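Local coordinates for Cow rumen GH26 endo-mannanase (PDB 6UEH), which probably cleaves internal beta-1,4-mannosidic linkages of mannans such as galactomannan, as a family 26 endo-mannanase carrying an accessory domain, at residues V224-T236 with D474-K486. Numbering follows the deposited sequence.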
# COMPACT_ATOMS: atom_id res chain seq x y z
N VAL A 224 -9.09 20.59 10.66
CA VAL A 224 -9.11 20.21 9.24
C VAL A 224 -9.36 21.45 8.38
O VAL A 224 -8.68 21.68 7.38
CB VAL A 224 -10.18 19.15 8.94
CG1 VAL A 224 -10.30 18.93 7.44
CG2 VAL A 224 -9.85 17.84 9.65
N ILE A 225 -10.35 22.24 8.79
CA ILE A 225 -10.68 23.49 8.10
C ILE A 225 -9.48 24.44 8.12
O ILE A 225 -9.14 25.04 7.09
CB ILE A 225 -11.90 24.17 8.74
CG1 ILE A 225 -13.15 23.31 8.53
CG2 ILE A 225 -12.10 25.57 8.16
CD1 ILE A 225 -14.39 23.86 9.21
N GLU A 226 -8.85 24.56 9.28
CA GLU A 226 -7.68 25.42 9.43
C GLU A 226 -6.56 24.99 8.48
O GLU A 226 -5.97 25.82 7.80
CB GLU A 226 -7.19 25.39 10.88
CG GLU A 226 -6.27 26.54 11.27
CD GLU A 226 -4.83 26.32 10.86
OE1 GLU A 226 -4.43 25.15 10.65
OE2 GLU A 226 -4.08 27.31 10.75
N TRP A 227 -6.29 23.69 8.45
CA TRP A 227 -5.21 23.15 7.62
C TRP A 227 -5.44 23.44 6.14
O TRP A 227 -4.54 23.89 5.44
CB TRP A 227 -5.06 21.64 7.85
CG TRP A 227 -3.88 21.05 7.14
CD1 TRP A 227 -3.89 20.28 6.01
CD2 TRP A 227 -2.50 21.19 7.51
NE1 TRP A 227 -2.61 19.93 5.66
CE2 TRP A 227 -1.74 20.48 6.56
CE3 TRP A 227 -1.84 21.84 8.56
CZ2 TRP A 227 -0.35 20.40 6.63
CZ3 TRP A 227 -0.46 21.76 8.62
CH2 TRP A 227 0.27 21.04 7.66
N VAL A 228 -6.66 23.17 5.68
CA VAL A 228 -6.98 23.31 4.26
C VAL A 228 -7.23 24.76 3.86
O VAL A 228 -6.58 25.27 2.94
CB VAL A 228 -8.22 22.47 3.88
CG1 VAL A 228 -8.63 22.74 2.45
CG2 VAL A 228 -7.94 20.99 4.10
N LYS A 229 -8.15 25.42 4.55
CA LYS A 229 -8.62 26.74 4.13
C LYS A 229 -7.67 27.87 4.51
O LYS A 229 -7.64 28.91 3.84
CB LYS A 229 -10.01 27.01 4.72
CG LYS A 229 -11.06 25.98 4.31
CD LYS A 229 -11.56 26.20 2.89
CE LYS A 229 -12.59 27.33 2.85
NZ LYS A 229 -13.10 27.58 1.47
N GLU A 230 -6.90 27.69 5.57
CA GLU A 230 -6.03 28.76 6.04
C GLU A 230 -4.55 28.52 5.75
O GLU A 230 -3.80 29.46 5.53
CB GLU A 230 -6.24 29.00 7.54
CG GLU A 230 -7.61 29.55 7.88
CD GLU A 230 -7.75 29.96 9.33
OE1 GLU A 230 -6.92 29.51 10.16
OE2 GLU A 230 -8.68 30.73 9.65
N ARG A 231 -4.13 27.26 5.75
CA ARG A 231 -2.73 26.95 5.48
C ARG A 231 -2.50 26.39 4.08
O ARG A 231 -1.35 26.23 3.65
CB ARG A 231 -2.19 25.97 6.53
CG ARG A 231 -2.09 26.57 7.91
CD ARG A 231 -0.99 25.91 8.72
NE ARG A 231 -1.53 25.18 9.86
CZ ARG A 231 -0.77 24.59 10.79
NH1 ARG A 231 -1.34 23.95 11.79
NH2 ARG A 231 0.55 24.65 10.70
N GLY A 232 -3.58 26.10 3.37
CA GLY A 232 -3.50 25.64 2.00
C GLY A 232 -3.01 24.21 1.87
O GLY A 232 -2.46 23.82 0.84
N GLY A 233 -3.23 23.42 2.92
CA GLY A 233 -2.78 22.04 2.93
C GLY A 233 -3.82 21.04 2.46
O GLY A 233 -4.94 21.41 2.11
N ILE A 234 -3.42 19.77 2.45
CA ILE A 234 -4.29 18.67 2.07
C ILE A 234 -4.64 17.85 3.30
O ILE A 234 -3.77 17.56 4.12
CB ILE A 234 -3.62 17.77 1.01
CG1 ILE A 234 -3.30 18.57 -0.25
CG2 ILE A 234 -4.51 16.58 0.68
CD1 ILE A 234 -2.54 17.78 -1.30
N ALA A 235 -5.91 17.48 3.45
CA ALA A 235 -6.33 16.73 4.63
C ALA A 235 -6.67 15.28 4.30
O ALA A 235 -7.33 15.00 3.30
CB ALA A 235 -7.53 17.42 5.28
N THR A 236 -6.21 14.37 5.15
CA THR A 236 -6.66 12.98 5.11
C THR A 236 -7.15 12.59 6.50
O THR A 236 -6.71 13.15 7.50
CB THR A 236 -5.55 12.01 4.64
OG1 THR A 236 -6.09 10.69 4.48
CG2 THR A 236 -4.40 11.96 5.63
N ASP A 474 13.87 17.62 -4.22
CA ASP A 474 13.00 18.07 -5.30
C ASP A 474 11.88 17.08 -5.55
O ASP A 474 10.80 17.44 -6.03
CB ASP A 474 13.80 18.29 -6.59
CG ASP A 474 14.71 19.49 -6.52
OD1 ASP A 474 14.41 20.43 -5.75
OD2 ASP A 474 15.73 19.52 -7.24
N TYR A 475 12.14 15.82 -5.22
CA TYR A 475 11.18 14.75 -5.44
C TYR A 475 10.01 14.81 -4.45
O TYR A 475 8.96 14.23 -4.68
CB TYR A 475 11.88 13.39 -5.35
CG TYR A 475 10.98 12.21 -5.64
CD1 TYR A 475 10.57 11.92 -6.94
CD2 TYR A 475 10.54 11.37 -4.62
CE1 TYR A 475 9.75 10.85 -7.21
CE2 TYR A 475 9.72 10.29 -4.89
CZ TYR A 475 9.32 10.04 -6.18
OH TYR A 475 8.50 8.96 -6.45
N CYS A 476 10.20 15.54 -3.35
CA CYS A 476 9.18 15.57 -2.30
C CYS A 476 8.40 16.88 -2.27
O CYS A 476 8.99 17.96 -2.21
CB CYS A 476 9.83 15.32 -0.94
SG CYS A 476 8.69 15.38 0.47
N ILE A 477 7.08 16.77 -2.32
CA ILE A 477 6.20 17.93 -2.23
C ILE A 477 5.89 18.25 -0.78
O ILE A 477 5.41 17.40 -0.03
CB ILE A 477 4.89 17.69 -3.01
CG1 ILE A 477 5.19 17.65 -4.51
CG2 ILE A 477 3.87 18.78 -2.69
CD1 ILE A 477 4.00 17.27 -5.35
N THR A 478 6.17 19.49 -0.38
CA THR A 478 5.88 19.94 0.98
C THR A 478 4.78 21.00 0.93
O THR A 478 4.26 21.31 -0.14
CB THR A 478 7.14 20.51 1.67
OG1 THR A 478 7.54 21.72 1.03
CG2 THR A 478 8.28 19.50 1.60
N LEU A 479 4.43 21.55 2.09
CA LEU A 479 3.29 22.47 2.19
C LEU A 479 3.41 23.66 1.24
O LEU A 479 2.43 24.05 0.58
CB LEU A 479 3.14 22.97 3.63
CG LEU A 479 1.93 23.86 3.91
CD1 LEU A 479 0.65 23.17 3.47
CD2 LEU A 479 1.85 24.25 5.38
N GLU A 480 4.60 24.23 1.16
CA GLU A 480 4.85 25.41 0.33
C GLU A 480 4.66 25.15 -1.17
O GLU A 480 4.41 26.07 -1.93
CB GLU A 480 6.27 25.93 0.58
CG GLU A 480 7.36 24.93 0.22
CD GLU A 480 8.76 25.49 0.40
OE1 GLU A 480 8.90 26.59 0.98
OE2 GLU A 480 9.72 24.82 -0.04
N ASP A 481 4.79 23.88 -1.58
CA ASP A 481 4.74 23.52 -2.99
C ASP A 481 3.31 23.43 -3.52
O ASP A 481 3.09 23.41 -4.74
CB ASP A 481 5.44 22.18 -3.23
CG ASP A 481 6.90 22.20 -2.81
OD1 ASP A 481 7.56 23.26 -2.94
OD2 ASP A 481 7.40 21.15 -2.36
N LEU A 482 2.33 23.37 -2.62
CA LEU A 482 0.94 23.20 -3.01
C LEU A 482 0.38 24.46 -3.67
O LEU A 482 0.83 25.57 -3.39
CB LEU A 482 0.09 22.82 -1.79
CG LEU A 482 0.44 21.48 -1.13
CD1 LEU A 482 -0.55 21.18 -0.01
CD2 LEU A 482 0.45 20.35 -2.15
N PRO A 483 -0.60 24.29 -4.57
CA PRO A 483 -1.18 25.44 -5.27
C PRO A 483 -2.15 26.25 -4.42
O PRO A 483 -2.26 27.46 -4.60
CB PRO A 483 -1.91 24.80 -6.46
CG PRO A 483 -1.44 23.37 -6.51
CD PRO A 483 -1.10 23.02 -5.10
N PHE A 484 -2.85 25.58 -3.50
CA PHE A 484 -3.97 26.17 -2.79
C PHE A 484 -3.59 27.39 -1.95
O PHE A 484 -2.46 27.51 -1.49
CB PHE A 484 -4.64 25.12 -1.91
CG PHE A 484 -5.14 23.92 -2.68
CD1 PHE A 484 -6.39 23.95 -3.29
CD2 PHE A 484 -4.36 22.78 -2.80
CE1 PHE A 484 -6.85 22.85 -4.01
CE2 PHE A 484 -4.82 21.68 -3.51
CZ PHE A 484 -6.06 21.72 -4.12
N SER A 485 -4.55 28.29 -1.77
CA SER A 485 -4.30 29.56 -1.10
C SER A 485 -4.13 29.40 0.41
O SER A 485 -4.82 28.60 1.04
CB SER A 485 -5.44 30.55 -1.39
OG SER A 485 -6.66 30.09 -0.85
N LYS A 486 -3.22 30.18 0.98
CA LYS A 486 -2.94 30.13 2.41
C LYS A 486 -3.50 31.36 3.11
O LYS A 486 -3.25 32.49 2.70
CB LYS A 486 -1.43 30.02 2.66
CG LYS A 486 -0.70 29.10 1.70
CD LYS A 486 -0.05 29.89 0.57
CE LYS A 486 0.45 28.98 -0.53
NZ LYS A 486 1.01 29.73 -1.68
O HOH W 1 -8.69 29.63 1.70
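Leu479 swings CG opposite its backbone N (chi1 -176°), whereas Leu482 sets CG opposite its carbonyl carbon (chi1 -63°), and the two leucines converge on the turn between helix 220-230 and strand 234-238. CD1 of Leu479 lies 3.7 Å from Gly233 CA, while its CD2 approaches Trp227 CH2 obliquely at 4.2 Å. Leu482 CD1 rests 3.4 Å from Gly232 O and also meets Ile234 CG1 at 3.8 Å. Gly232 leaves the helix with positive phi, and a side chain there would run into Phe484 O; its CA instead sits 3.4 Å from Ser485 O. With no direct hydrogen bond joining the segments, van der Waals contact carries the interface, Lys486 CG adding to it 3.5 Å from Arg231 O. Trp227 points its CZ3 edge at the guanidinium face of Arg231, 3.6 Å above the centre of that plane, and Arg231 forms salt bridges to Glu226 and Glu186. Replacing Leu479 by alanine is likely to open a gap beside Gly233 and remove the methyl that meets Trp227 CH2. The segment following strand 476-477 thus packs on the turn leading into strand 234-238 of the family's TIM barrel, with Leu482 also touching Tyr160 of helix 152-164 and Ile234 reaching Ile202 of strand 202-206.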